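Local coordinates for Two-component system sensor histidine kinase (Bacteroides thetaiotaomicron, PDB 3OTT), which probably senses saccharide-related signals through this extracellular region and, as a whole protein, is thought to relay them by histidine phosphorylation to transcriptional control, at residues Gly392-Tyr397 against Tyr407-Asn412; Asn419-Ile424 against Leu432-Cys437; Ile441-Lys446 against Gln461-His466; Asn467-Met472 against Arg503-Leu508. All coordinates share one frame; numbering follows the deposited sequence.

The four contacts follow one another along three consecutive blades of the second beta-propeller in this extracellular region. Interaction 1 joins the two outer strands of one blade; interactions 2 and 3 belong to the next, pairing its first strand with its second and its third with its fourth. Their centres lie about 9 Å (1 to 2) and 10 Å (2 to 3) apart. Ile394 CG2 meets Thr421 CG2 at 3.4 Å between blades, while Ile434 N and Phe442 O, 2.7 Å apart, join interactions 2 and 3. Interaction 4, its centre about 12 Å from that of interaction 3, sets the loop leading to the following blade against that blade's outer strand. None of the four includes a residue of the hexatantalum dodecabromide pocket.

Interaction 1: Gly392-Tyr397 against Tyr407-Asn412; sequences GSINRY and YNIVDN
Tyr407 OH is gripped from two directions: Arg396 NE donates to it at 2.9 Å, and a water molecule lies 2.7 Å from the same Tyr407 OH. That water also accepts from Arg396 NH2 at 3.1 Å, in the plane of the guanidinium, so arginine, water and phenol close a small cycle. The phenolic oxygen itself sits 22° out of the guanidinium plane, and ring and guanidinium planes are turned 44° against each other. Arginine suits this place because it offers both a stem and a polar head: its CB comes to the ring edge, in plane, 3.7 Å from Tyr407 CE2, while a bend at chi3 (72°) turns NE back to the hydroxyl. The remaining guanidinium nitrogen, NH1, is held by Gln385 OE1.

Further along, the backbones are parting. Tyr407 N still donates to Ile394 O, but at a long 3.3 Å, and the CA atoms of Ser393 and Asn408 are 6.6 Å apart. Branched aliphatic side chains meet where the strands spread: Ile394 CD1 touches Ile409 CD1 at 3.6 Å, the two side chains crossing at about a right angle. Ile394 also packs on Trp387 and Ile409 on Tyr457, which ties the pair to the sheet on both flanks. Asn408 turns its amide elsewhere, giving ND2 to Gly455 O, while its backbone bonds to Tyr457. The third and fourth strands of a blade thus form an antiparallel hairpin whose outer strand then runs on beside strand 457-463, the outer strand of the next blade, within the four-stranded blade architecture of a beta-propeller.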
# COMPACT_ATOMS: atom_id res chain seq x y z
N GLY B 392 -18.43 -9.44 -18.21
CA GLY B 392 -19.00 -8.32 -18.95
C GLY B 392 -18.65 -8.42 -20.46
O GLY B 392 -18.18 -7.44 -21.07
N SER B 393 -18.88 -9.59 -21.04
CA SER B 393 -18.69 -9.88 -22.47
C SER B 393 -17.20 -9.85 -22.86
O SER B 393 -16.34 -9.90 -21.99
CB SER B 393 -19.58 -8.97 -23.35
OG SER B 393 -19.55 -9.36 -24.74
N ILE B 394 -16.92 -9.80 -24.17
CA ILE B 394 -15.58 -9.87 -24.67
C ILE B 394 -15.03 -8.48 -25.00
O ILE B 394 -15.75 -7.58 -25.37
CB ILE B 394 -15.50 -10.79 -25.91
CG1 ILE B 394 -16.42 -10.34 -27.05
CG2 ILE B 394 -15.92 -12.16 -25.53
CD1 ILE B 394 -15.92 -10.86 -28.44
N ASN B 395 -13.73 -8.31 -24.82
CA ASN B 395 -13.09 -7.06 -25.18
C ASN B 395 -11.84 -7.30 -26.02
O ASN B 395 -11.19 -8.34 -25.90
CB ASN B 395 -12.67 -6.33 -23.93
CG ASN B 395 -13.84 -5.92 -23.05
OD1 ASN B 395 -14.31 -4.81 -23.16
ND2 ASN B 395 -14.26 -6.78 -22.14
N ARG B 396 -11.50 -6.30 -26.84
CA ARG B 396 -10.29 -6.31 -27.62
C ARG B 396 -9.38 -5.15 -27.17
O ARG B 396 -9.87 -4.04 -27.01
CB ARG B 396 -10.65 -6.12 -29.11
CG ARG B 396 -9.43 -5.94 -30.05
CD ARG B 396 -9.79 -5.96 -31.58
NE ARG B 396 -10.49 -4.75 -31.99
CZ ARG B 396 -9.90 -3.55 -32.12
NH1 ARG B 396 -8.61 -3.39 -31.89
NH2 ARG B 396 -10.62 -2.49 -32.47
N TYR B 397 -8.09 -5.40 -27.02
CA TYR B 397 -7.19 -4.31 -26.62
C TYR B 397 -6.78 -3.46 -27.80
O TYR B 397 -6.44 -3.99 -28.84
CB TYR B 397 -5.92 -4.82 -26.00
CG TYR B 397 -5.14 -3.81 -25.18
CD1 TYR B 397 -5.74 -3.11 -24.09
CD2 TYR B 397 -3.77 -3.59 -25.43
CE1 TYR B 397 -5.00 -2.25 -23.32
CE2 TYR B 397 -3.03 -2.73 -24.67
CZ TYR B 397 -3.64 -2.05 -23.61
OH TYR B 397 -2.88 -1.17 -22.84
N TYR B 407 -17.56 -5.26 -26.79
CA TYR B 407 -18.54 -5.74 -27.77
C TYR B 407 -19.71 -6.50 -27.13
O TYR B 407 -19.52 -7.35 -26.25
CB TYR B 407 -17.88 -6.70 -28.80
CG TYR B 407 -16.68 -6.15 -29.51
CD1 TYR B 407 -16.82 -5.35 -30.66
CD2 TYR B 407 -15.39 -6.41 -29.04
CE1 TYR B 407 -15.73 -4.83 -31.31
CE2 TYR B 407 -14.27 -5.91 -29.71
CZ TYR B 407 -14.45 -5.12 -30.85
OH TYR B 407 -13.34 -4.59 -31.48
N ASN B 408 -20.90 -6.24 -27.64
CA ASN B 408 -22.14 -6.95 -27.28
C ASN B 408 -22.56 -7.87 -28.48
O ASN B 408 -22.85 -7.35 -29.59
CB ASN B 408 -23.30 -5.95 -27.10
CG ASN B 408 -23.10 -4.97 -25.94
OD1 ASN B 408 -22.90 -5.38 -24.77
ND2 ASN B 408 -23.21 -3.64 -26.26
N ILE B 409 -22.66 -9.16 -28.26
CA ILE B 409 -22.99 -10.14 -29.29
C ILE B 409 -24.20 -10.98 -28.90
O ILE B 409 -24.25 -11.51 -27.79
CB ILE B 409 -21.77 -11.08 -29.49
CG1 ILE B 409 -20.57 -10.29 -30.05
CG2 ILE B 409 -22.13 -12.32 -30.30
CD1 ILE B 409 -19.24 -11.02 -29.87
N VAL B 410 -25.18 -11.09 -29.79
CA VAL B 410 -26.35 -11.92 -29.56
C VAL B 410 -26.55 -12.91 -30.70
O VAL B 410 -26.03 -12.70 -31.77
CB VAL B 410 -27.64 -11.09 -29.39
CG1 VAL B 410 -27.52 -10.12 -28.21
CG2 VAL B 410 -27.97 -10.34 -30.65
N ASP B 411 -27.30 -14.00 -30.47
CA ASP B 411 -27.65 -14.89 -31.58
C ASP B 411 -28.70 -14.23 -32.49
O ASP B 411 -29.29 -13.20 -32.13
CB ASP B 411 -28.15 -16.25 -31.03
CG ASP B 411 -29.57 -16.18 -30.53
OD1 ASP B 411 -29.87 -15.32 -29.67
OD2 ASP B 411 -30.42 -16.91 -31.06
N ASN B 412 -28.97 -14.81 -33.64
CA ASN B 412 -29.97 -14.25 -34.59
C ASN B 412 -31.41 -14.11 -34.05
O ASN B 412 -32.14 -13.23 -34.50
CB ASN B 412 -30.00 -15.04 -35.92
CG ASN B 412 -30.42 -16.48 -35.73
OD1 ASN B 412 -29.68 -17.27 -35.17
ND2 ASN B 412 -31.63 -16.82 -36.16
O HOH W 1 -13.64 -2.43 -33.00

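Interaction 2: Asn419-Ile424 against Leu432-Cys437; sequences NWTYYI and LWISTC
Cys437 is held between two aromatic side chains: its SG lies at the edge of the Trp420 ring, 3.7 Å from Trp420 CE3, and its CB meets Tyr422 CE1 at 3.5 Å. The sulfur reaches the indole because it stands anti to the backbone N (chi1 170°). In the backbone of the same pair, Cys437 N donates to Trp420 O at 3.0 Å. Next along the strands, Tyr422 N donates to Ser435 O at 2.8 Å and Ser435 N to Tyr423 O, also at 2.8 Å. Two residues of one strand therefore face a single residue of the other, a classic beta bulge in the hairpin made by the first two strands of a propeller blade. Small Ser435 suits the doubled position, its OG only 3.2 Å from Tyr423 CB. On the sheet face carrying Thr421 and Ile434, their CG2 methyls touch at 3.6 Å, and Ile424 CD1 packs on Leu432 CG at 3.7 Å. Thr436 OG1 is buried there without a polar partner in the model. Farther out, Thr418 O fixes Thr421 OG1, and His377 stacks on the ring of Tyr423. Arg131 of the second subunit packs on Trp420 and Cys437.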
# COMPACT_ATOMS: atom_id res chain seq x y z
N ASN B 419 -22.73 -11.92 -22.60
CA ASN B 419 -22.42 -11.26 -21.31
C ASN B 419 -21.44 -12.01 -20.43
O ASN B 419 -20.51 -11.42 -19.90
CB ASN B 419 -23.70 -11.05 -20.49
CG ASN B 419 -24.55 -9.91 -21.02
OD1 ASN B 419 -24.11 -9.11 -21.88
ND2 ASN B 419 -25.80 -9.82 -20.51
N TRP B 420 -21.69 -13.32 -20.27
CA TRP B 420 -20.81 -14.18 -19.50
C TRP B 420 -19.95 -15.05 -20.40
O TRP B 420 -20.32 -16.15 -20.72
CB TRP B 420 -21.65 -15.05 -18.53
CG TRP B 420 -22.41 -14.23 -17.50
CD1 TRP B 420 -22.21 -12.89 -17.19
CD2 TRP B 420 -23.46 -14.69 -16.64
NE1 TRP B 420 -23.06 -12.52 -16.18
CE2 TRP B 420 -23.84 -13.59 -15.82
CE3 TRP B 420 -24.11 -15.93 -16.46
CZ2 TRP B 420 -24.86 -13.69 -14.84
CZ3 TRP B 420 -25.13 -16.03 -15.48
CH2 TRP B 420 -25.49 -14.91 -14.69
N THR B 421 -18.78 -14.56 -20.78
CA THR B 421 -17.85 -15.25 -21.68
C THR B 421 -16.74 -15.97 -20.96
O THR B 421 -16.09 -15.37 -20.11
CB THR B 421 -17.26 -14.23 -22.72
OG1 THR B 421 -18.35 -13.81 -23.57
CG2 THR B 421 -16.21 -14.96 -23.65
N TYR B 422 -16.53 -17.26 -21.28
CA TYR B 422 -15.56 -18.11 -20.56
C TYR B 422 -14.31 -18.38 -21.34
O TYR B 422 -13.28 -18.58 -20.72
CB TYR B 422 -16.14 -19.49 -20.11
CG TYR B 422 -16.95 -19.34 -18.83
CD1 TYR B 422 -18.07 -18.49 -18.81
CD2 TYR B 422 -16.56 -19.97 -17.64
CE1 TYR B 422 -18.82 -18.30 -17.62
CE2 TYR B 422 -17.32 -19.77 -16.44
CZ TYR B 422 -18.44 -18.94 -16.45
OH TYR B 422 -19.18 -18.74 -15.32
N TYR B 423 -14.40 -18.40 -22.68
CA TYR B 423 -13.27 -18.80 -23.51
C TYR B 423 -13.47 -18.29 -24.92
O TYR B 423 -14.61 -18.14 -25.43
CB TYR B 423 -13.15 -20.35 -23.53
CG TYR B 423 -11.76 -20.92 -23.41
CD1 TYR B 423 -11.05 -20.83 -22.19
CD2 TYR B 423 -11.15 -21.57 -24.47
CE1 TYR B 423 -9.77 -21.36 -22.04
CE2 TYR B 423 -9.85 -22.09 -24.34
CZ TYR B 423 -9.19 -21.99 -23.11
OH TYR B 423 -7.92 -22.49 -22.98
N ILE B 424 -12.34 -18.05 -25.57
CA ILE B 424 -12.31 -17.53 -26.93
C ILE B 424 -11.11 -18.05 -27.65
O ILE B 424 -10.05 -18.22 -27.03
CB ILE B 424 -12.24 -16.02 -26.91
CG1 ILE B 424 -12.03 -15.45 -28.32
CG2 ILE B 424 -11.09 -15.57 -26.12
CD1 ILE B 424 -12.54 -14.00 -28.40
N LEU B 432 -14.08 -15.89 -34.89
CA LEU B 432 -13.87 -16.00 -33.45
C LEU B 432 -14.87 -16.96 -32.86
O LEU B 432 -16.03 -16.85 -33.16
CB LEU B 432 -14.10 -14.64 -32.83
CG LEU B 432 -13.07 -13.84 -32.05
CD1 LEU B 432 -11.67 -14.11 -32.60
CD2 LEU B 432 -13.54 -12.37 -32.13
N TRP B 433 -14.41 -17.91 -32.06
CA TRP B 433 -15.29 -18.92 -31.41
C TRP B 433 -15.36 -18.49 -29.94
O TRP B 433 -14.31 -18.30 -29.31
CB TRP B 433 -14.66 -20.32 -31.55
CG TRP B 433 -14.87 -20.92 -32.94
CD1 TRP B 433 -14.31 -20.50 -34.14
CD2 TRP B 433 -15.72 -22.03 -33.27
NE1 TRP B 433 -14.74 -21.30 -35.16
CE2 TRP B 433 -15.62 -22.23 -34.66
CE3 TRP B 433 -16.52 -22.89 -32.50
CZ2 TRP B 433 -16.33 -23.25 -35.33
CZ3 TRP B 433 -17.24 -23.92 -33.16
CH2 TRP B 433 -17.14 -24.07 -34.56
N ILE B 434 -16.58 -18.30 -29.43
CA ILE B 434 -16.77 -17.72 -28.10
C ILE B 434 -17.65 -18.63 -27.26
O ILE B 434 -18.77 -18.92 -27.65
CB ILE B 434 -17.41 -16.32 -28.20
CG1 ILE B 434 -16.52 -15.41 -29.04
CG2 ILE B 434 -17.68 -15.71 -26.82
CD1 ILE B 434 -17.30 -14.30 -29.73
N SER B 435 -17.12 -19.11 -26.15
CA SER B 435 -17.92 -19.96 -25.31
C SER B 435 -18.49 -19.12 -24.17
O SER B 435 -17.80 -18.28 -23.61
CB SER B 435 -17.11 -21.16 -24.79
OG SER B 435 -16.31 -20.83 -23.67
N THR B 436 -19.73 -19.41 -23.82
CA THR B 436 -20.48 -18.65 -22.86
C THR B 436 -21.09 -19.54 -21.71
O THR B 436 -21.24 -20.74 -21.83
CB THR B 436 -21.59 -17.98 -23.69
OG1 THR B 436 -20.99 -16.89 -24.44
CG2 THR B 436 -22.61 -17.42 -22.89
N CYS B 437 -21.49 -18.92 -20.61
CA CYS B 437 -22.42 -19.54 -19.71
C CYS B 437 -23.81 -19.07 -20.18
O CYS B 437 -24.00 -17.87 -20.50
CB CYS B 437 -22.13 -19.08 -18.27
SG CYS B 437 -23.37 -19.51 -16.98

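Interaction 3: Ile441-Lys446 against Gln461-His466; sequences IFVVDK and QNYSVH
Ile441 and Tyr463 satisfy each other twice: Tyr463 N donates to Ile441 O at 2.7 Å, and Ile441 N to Tyr463 O at 3.0 Å. Two residues along, Val443 and Gln461 repeat the exchange, with Val443 N to Gln461 O at 3.0 Å and Gln461 N to Val443 O at 3.2 Å. The first of these is straight at its hydrogen (177°), yet its donor stands above the carbonyl plane, 40° out of it. Phe442 lies between the two hydrogen-bonded pairs, in a non-hydrogen-bonded pair with Asn462, and spends its own backbone N and O on Ile434 in the neighbouring strand 431-436.

The Phe442-Asn462 pair is joined through its side chains instead. Asn462 ND2 sits 3.6 Å above the plane of the Phe442 ring, over its centre, with ring and amide planes 45° apart. With CG anti to the backbone N, the asparagine side chain runs alongside Phe442 and brings its amide to the ring. On the other face, beta-branched Val443 presents CG2 to the edge of the Tyr463 ring, 4.0 Å from CE1.

Where the strand 441-445 ends, Asp445 OD1 caps the following helix at Lys448 N, and Lys446 NZ is met by Asp381, Glu383 and Glu426. The backbone N and O atoms of both hydrogen-bonded pairs are thus satisfied from strand to strand, and Asn462 ND2 by its bond to Gly439 O; over the Phe442 ring, this partly positive amide nitrogen is probably favoured by the pi electrons as well.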
# COMPACT_ATOMS: atom_id res chain seq x y z
N ILE B 441 -22.28 -21.63 -27.58
CA ILE B 441 -21.11 -21.13 -28.31
C ILE B 441 -21.51 -20.22 -29.51
O ILE B 441 -22.45 -20.49 -30.27
CB ILE B 441 -20.24 -22.32 -28.86
CG1 ILE B 441 -19.71 -23.20 -27.70
CG2 ILE B 441 -19.09 -21.81 -29.75
CD1 ILE B 441 -19.41 -24.68 -28.17
N PHE B 442 -20.80 -19.13 -29.66
CA PHE B 442 -21.04 -18.21 -30.77
C PHE B 442 -19.82 -18.26 -31.70
O PHE B 442 -18.65 -18.31 -31.22
CB PHE B 442 -21.18 -16.76 -30.26
CG PHE B 442 -22.34 -16.56 -29.33
CD1 PHE B 442 -22.27 -16.89 -27.96
CD2 PHE B 442 -23.53 -16.02 -29.81
CE1 PHE B 442 -23.40 -16.69 -27.09
CE2 PHE B 442 -24.66 -15.86 -28.95
CZ PHE B 442 -24.58 -16.18 -27.61
N VAL B 443 -20.09 -18.25 -33.00
CA VAL B 443 -19.06 -18.19 -34.01
C VAL B 443 -19.30 -16.92 -34.80
O VAL B 443 -20.38 -16.76 -35.39
CB VAL B 443 -19.11 -19.38 -34.93
CG1 VAL B 443 -18.01 -19.28 -35.97
CG2 VAL B 443 -19.02 -20.72 -34.11
N VAL B 444 -18.33 -15.99 -34.74
CA VAL B 444 -18.48 -14.63 -35.25
C VAL B 444 -17.38 -14.26 -36.25
O VAL B 444 -16.19 -14.60 -36.06
CB VAL B 444 -18.39 -13.62 -34.07
CG1 VAL B 444 -18.13 -12.19 -34.55
CG2 VAL B 444 -19.68 -13.66 -33.18
N ASP B 445 -17.75 -13.58 -37.31
CA ASP B 445 -16.78 -13.10 -38.26
C ASP B 445 -15.90 -11.99 -37.63
O ASP B 445 -16.37 -10.91 -37.33
CB ASP B 445 -17.47 -12.63 -39.53
CG ASP B 445 -16.44 -12.21 -40.64
OD1 ASP B 445 -15.63 -11.28 -40.41
OD2 ASP B 445 -16.46 -12.81 -41.73
N LYS B 446 -14.62 -12.28 -37.41
CA LYS B 446 -13.75 -11.38 -36.65
C LYS B 446 -13.68 -9.94 -37.23
O LYS B 446 -13.96 -8.95 -36.53
CB LYS B 446 -12.36 -11.98 -36.52
CG LYS B 446 -11.51 -11.33 -35.44
CD LYS B 446 -10.17 -11.93 -35.39
CE LYS B 446 -9.22 -11.28 -36.46
NZ LYS B 446 -7.82 -11.52 -36.03
N GLN B 461 -23.28 -17.65 -36.40
CA GLN B 461 -23.65 -19.01 -35.99
C GLN B 461 -23.72 -19.06 -34.50
O GLN B 461 -22.98 -18.34 -33.79
CB GLN B 461 -22.62 -20.07 -36.46
CG GLN B 461 -22.45 -20.24 -38.00
CD GLN B 461 -21.46 -21.40 -38.43
OE1 GLN B 461 -20.45 -21.65 -37.79
NE2 GLN B 461 -21.79 -22.08 -39.52
N ASN B 462 -24.53 -20.00 -34.01
CA ASN B 462 -24.61 -20.27 -32.55
C ASN B 462 -24.77 -21.74 -32.40
O ASN B 462 -25.44 -22.39 -33.19
CB ASN B 462 -25.72 -19.39 -31.89
CG ASN B 462 -26.02 -19.77 -30.40
OD1 ASN B 462 -27.09 -20.35 -30.09
ND2 ASN B 462 -25.10 -19.42 -29.47
N TYR B 463 -24.06 -22.34 -31.44
CA TYR B 463 -24.27 -23.76 -31.13
C TYR B 463 -24.98 -23.80 -29.77
O TYR B 463 -24.52 -23.16 -28.83
CB TYR B 463 -22.91 -24.50 -31.06
CG TYR B 463 -22.32 -24.84 -32.42
CD1 TYR B 463 -21.36 -24.03 -33.02
CD2 TYR B 463 -22.76 -25.97 -33.13
CE1 TYR B 463 -20.83 -24.33 -34.29
CE2 TYR B 463 -22.27 -26.25 -34.39
CZ TYR B 463 -21.30 -25.44 -34.95
OH TYR B 463 -20.81 -25.79 -36.19
N SER B 464 -26.04 -24.61 -29.64
CA SER B 464 -26.75 -24.69 -28.37
C SER B 464 -27.41 -26.07 -28.14
O SER B 464 -27.25 -26.98 -28.96
CB SER B 464 -27.84 -23.65 -28.38
OG SER B 464 -28.81 -24.03 -29.33
N VAL B 465 -28.21 -26.19 -27.08
CA VAL B 465 -28.98 -27.42 -26.82
C VAL B 465 -29.92 -27.78 -27.99
O VAL B 465 -30.23 -28.95 -28.15
CB VAL B 465 -29.71 -27.40 -25.42
CG1 VAL B 465 -30.43 -28.70 -25.17
CG2 VAL B 465 -28.74 -27.34 -24.35
N HIS B 466 -30.35 -26.80 -28.80
CA HIS B 466 -31.23 -27.07 -29.95
C HIS B 466 -30.55 -27.62 -31.23
O HIS B 466 -31.20 -28.27 -32.05
CB HIS B 466 -32.08 -25.83 -30.32
CG HIS B 466 -32.90 -25.31 -29.17
ND1 HIS B 466 -32.72 -24.06 -28.62
CD2 HIS B 466 -33.85 -25.92 -28.41
CE1 HIS B 466 -33.55 -23.90 -27.61
NE2 HIS B 466 -34.24 -25.01 -27.45

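Interaction 4: Asn467-Met472 against Arg503-Leu508; sequences NGLSGM and REVTKL
Gly468 passes Val505 with their CA atoms 5.3 Å apart, the loop running 21° from the direction of the strand without pairing to it. At the backbone angles of Gly468 (phi 124°) a side chain would be jammed against the preceding carbonyl, and it would also strike Val505; glycine is what fits. Val505 fills that flank with both branches, CG1 lying 3.4 Å from Gly468 O and CG2 3.7 Å from Asn467 O. Leu469 adds CD2, 4.2 Å from Val505 CG1. The segment 467-472 is the crossing between propeller blades, leading from the outer strand of one to the first strand of the next, and here it lies against that next blade's outermost strand, 504-508. At one end Lys507 NZ donates to Ser470 OG at 2.7 Å, bends at chi3 and chi4 folding the lysine back to the serine. Ser470 OG is also hydrogen-bonded to Asp496 OD1, and Lys493 O and Asn492 OD1 take further bonds from the ammonium. At the other end Asn467 ND2 and Arg503 NH2 are two donors that converge on Asn462 O without bonding each other, while Asn467 OD1 accepts from Ser464 N and Arg503 makes a cation-pi contact with Tyr463.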
# COMPACT_ATOMS: atom_id res chain seq x y z
N ASN B 467 -29.26 -27.38 -31.40
CA ASN B 467 -28.61 -27.93 -32.59
C ASN B 467 -27.38 -28.84 -32.29
O ASN B 467 -26.44 -28.88 -33.08
CB ASN B 467 -28.30 -26.80 -33.63
CG ASN B 467 -27.30 -25.79 -33.11
OD1 ASN B 467 -26.72 -25.99 -32.04
ND2 ASN B 467 -27.09 -24.69 -33.84
N GLY B 468 -27.42 -29.58 -31.18
CA GLY B 468 -26.49 -30.70 -30.92
C GLY B 468 -25.69 -30.61 -29.62
O GLY B 468 -25.22 -31.61 -29.15
N LEU B 469 -25.52 -29.43 -29.03
CA LEU B 469 -24.79 -29.39 -27.74
C LEU B 469 -25.50 -30.12 -26.61
O LEU B 469 -26.71 -30.26 -26.62
CB LEU B 469 -24.48 -27.99 -27.26
CG LEU B 469 -23.44 -27.19 -27.98
CD1 LEU B 469 -23.27 -25.92 -27.20
CD2 LEU B 469 -22.17 -28.01 -28.01
N SER B 470 -24.69 -30.59 -25.68
CA SER B 470 -25.13 -31.33 -24.49
C SER B 470 -25.65 -30.45 -23.38
O SER B 470 -26.14 -30.98 -22.38
CB SER B 470 -23.92 -32.12 -23.92
OG SER B 470 -23.49 -33.14 -24.86
N GLY B 471 -25.51 -29.13 -23.53
CA GLY B 471 -25.83 -28.13 -22.48
C GLY B 471 -25.48 -26.72 -22.90
O GLY B 471 -24.93 -26.50 -23.99
N MET B 472 -25.77 -25.73 -22.04
CA MET B 472 -25.64 -24.32 -22.41
C MET B 472 -24.50 -23.62 -21.66
O MET B 472 -24.11 -22.48 -22.05
CB MET B 472 -26.95 -23.57 -22.23
CG MET B 472 -28.03 -23.96 -23.27
SD MET B 472 -27.52 -23.62 -25.00
CE MET B 472 -27.69 -21.87 -25.13
N ARG B 503 -21.20 -29.15 -39.12
CA ARG B 503 -21.91 -28.65 -37.98
C ARG B 503 -22.41 -29.81 -37.12
O ARG B 503 -23.23 -29.60 -36.21
CB ARG B 503 -23.08 -27.75 -38.39
CG ARG B 503 -22.65 -26.51 -39.19
CD ARG B 503 -23.67 -25.40 -39.00
NE ARG B 503 -23.58 -24.88 -37.63
CZ ARG B 503 -24.51 -24.13 -37.01
NH1 ARG B 503 -25.65 -23.80 -37.63
NH2 ARG B 503 -24.28 -23.73 -35.76
N GLU B 504 -21.94 -31.01 -37.42
CA GLU B 504 -22.26 -32.16 -36.62
C GLU B 504 -21.58 -32.06 -35.23
O GLU B 504 -20.38 -31.68 -35.12
CB GLU B 504 -21.78 -33.44 -37.33
CG GLU B 504 -22.34 -34.70 -36.66
CD GLU B 504 -21.69 -36.02 -37.13
OE1 GLU B 504 -21.44 -36.20 -38.36
OE2 GLU B 504 -21.45 -36.88 -36.25
N VAL B 505 -22.35 -32.42 -34.20
CA VAL B 505 -21.90 -32.48 -32.81
C VAL B 505 -21.98 -33.90 -32.26
O VAL B 505 -23.05 -34.50 -32.24
CB VAL B 505 -22.76 -31.58 -31.91
CG1 VAL B 505 -22.11 -31.43 -30.52
CG2 VAL B 505 -22.96 -30.18 -32.59
N THR B 506 -20.86 -34.41 -31.77
CA THR B 506 -20.86 -35.74 -31.20
C THR B 506 -20.41 -35.71 -29.70
O THR B 506 -19.48 -34.99 -29.36
CB THR B 506 -19.93 -36.67 -31.97
OG1 THR B 506 -20.14 -36.49 -33.38
CG2 THR B 506 -20.23 -38.15 -31.61
N LYS B 507 -21.05 -36.50 -28.85
CA LYS B 507 -20.69 -36.59 -27.45
C LYS B 507 -19.80 -37.76 -27.27
O LYS B 507 -20.26 -38.85 -27.52
CB LYS B 507 -21.93 -36.80 -26.57
CG LYS B 507 -21.60 -37.04 -25.08
CD LYS B 507 -22.88 -37.32 -24.24
CE LYS B 507 -23.65 -36.07 -23.90
NZ LYS B 507 -22.80 -35.14 -23.13
N LEU B 508 -18.55 -37.57 -26.82
CA LEU B 508 -17.61 -38.67 -26.67
C LEU B 508 -17.07 -38.91 -25.23
O LEU B 508 -17.06 -38.01 -24.43
CB LEU B 508 -16.43 -38.49 -27.62
CG LEU B 508 -16.70 -38.65 -29.13
CD1 LEU B 508 -15.55 -37.96 -29.83
CD2 LEU B 508 -16.86 -40.12 -29.56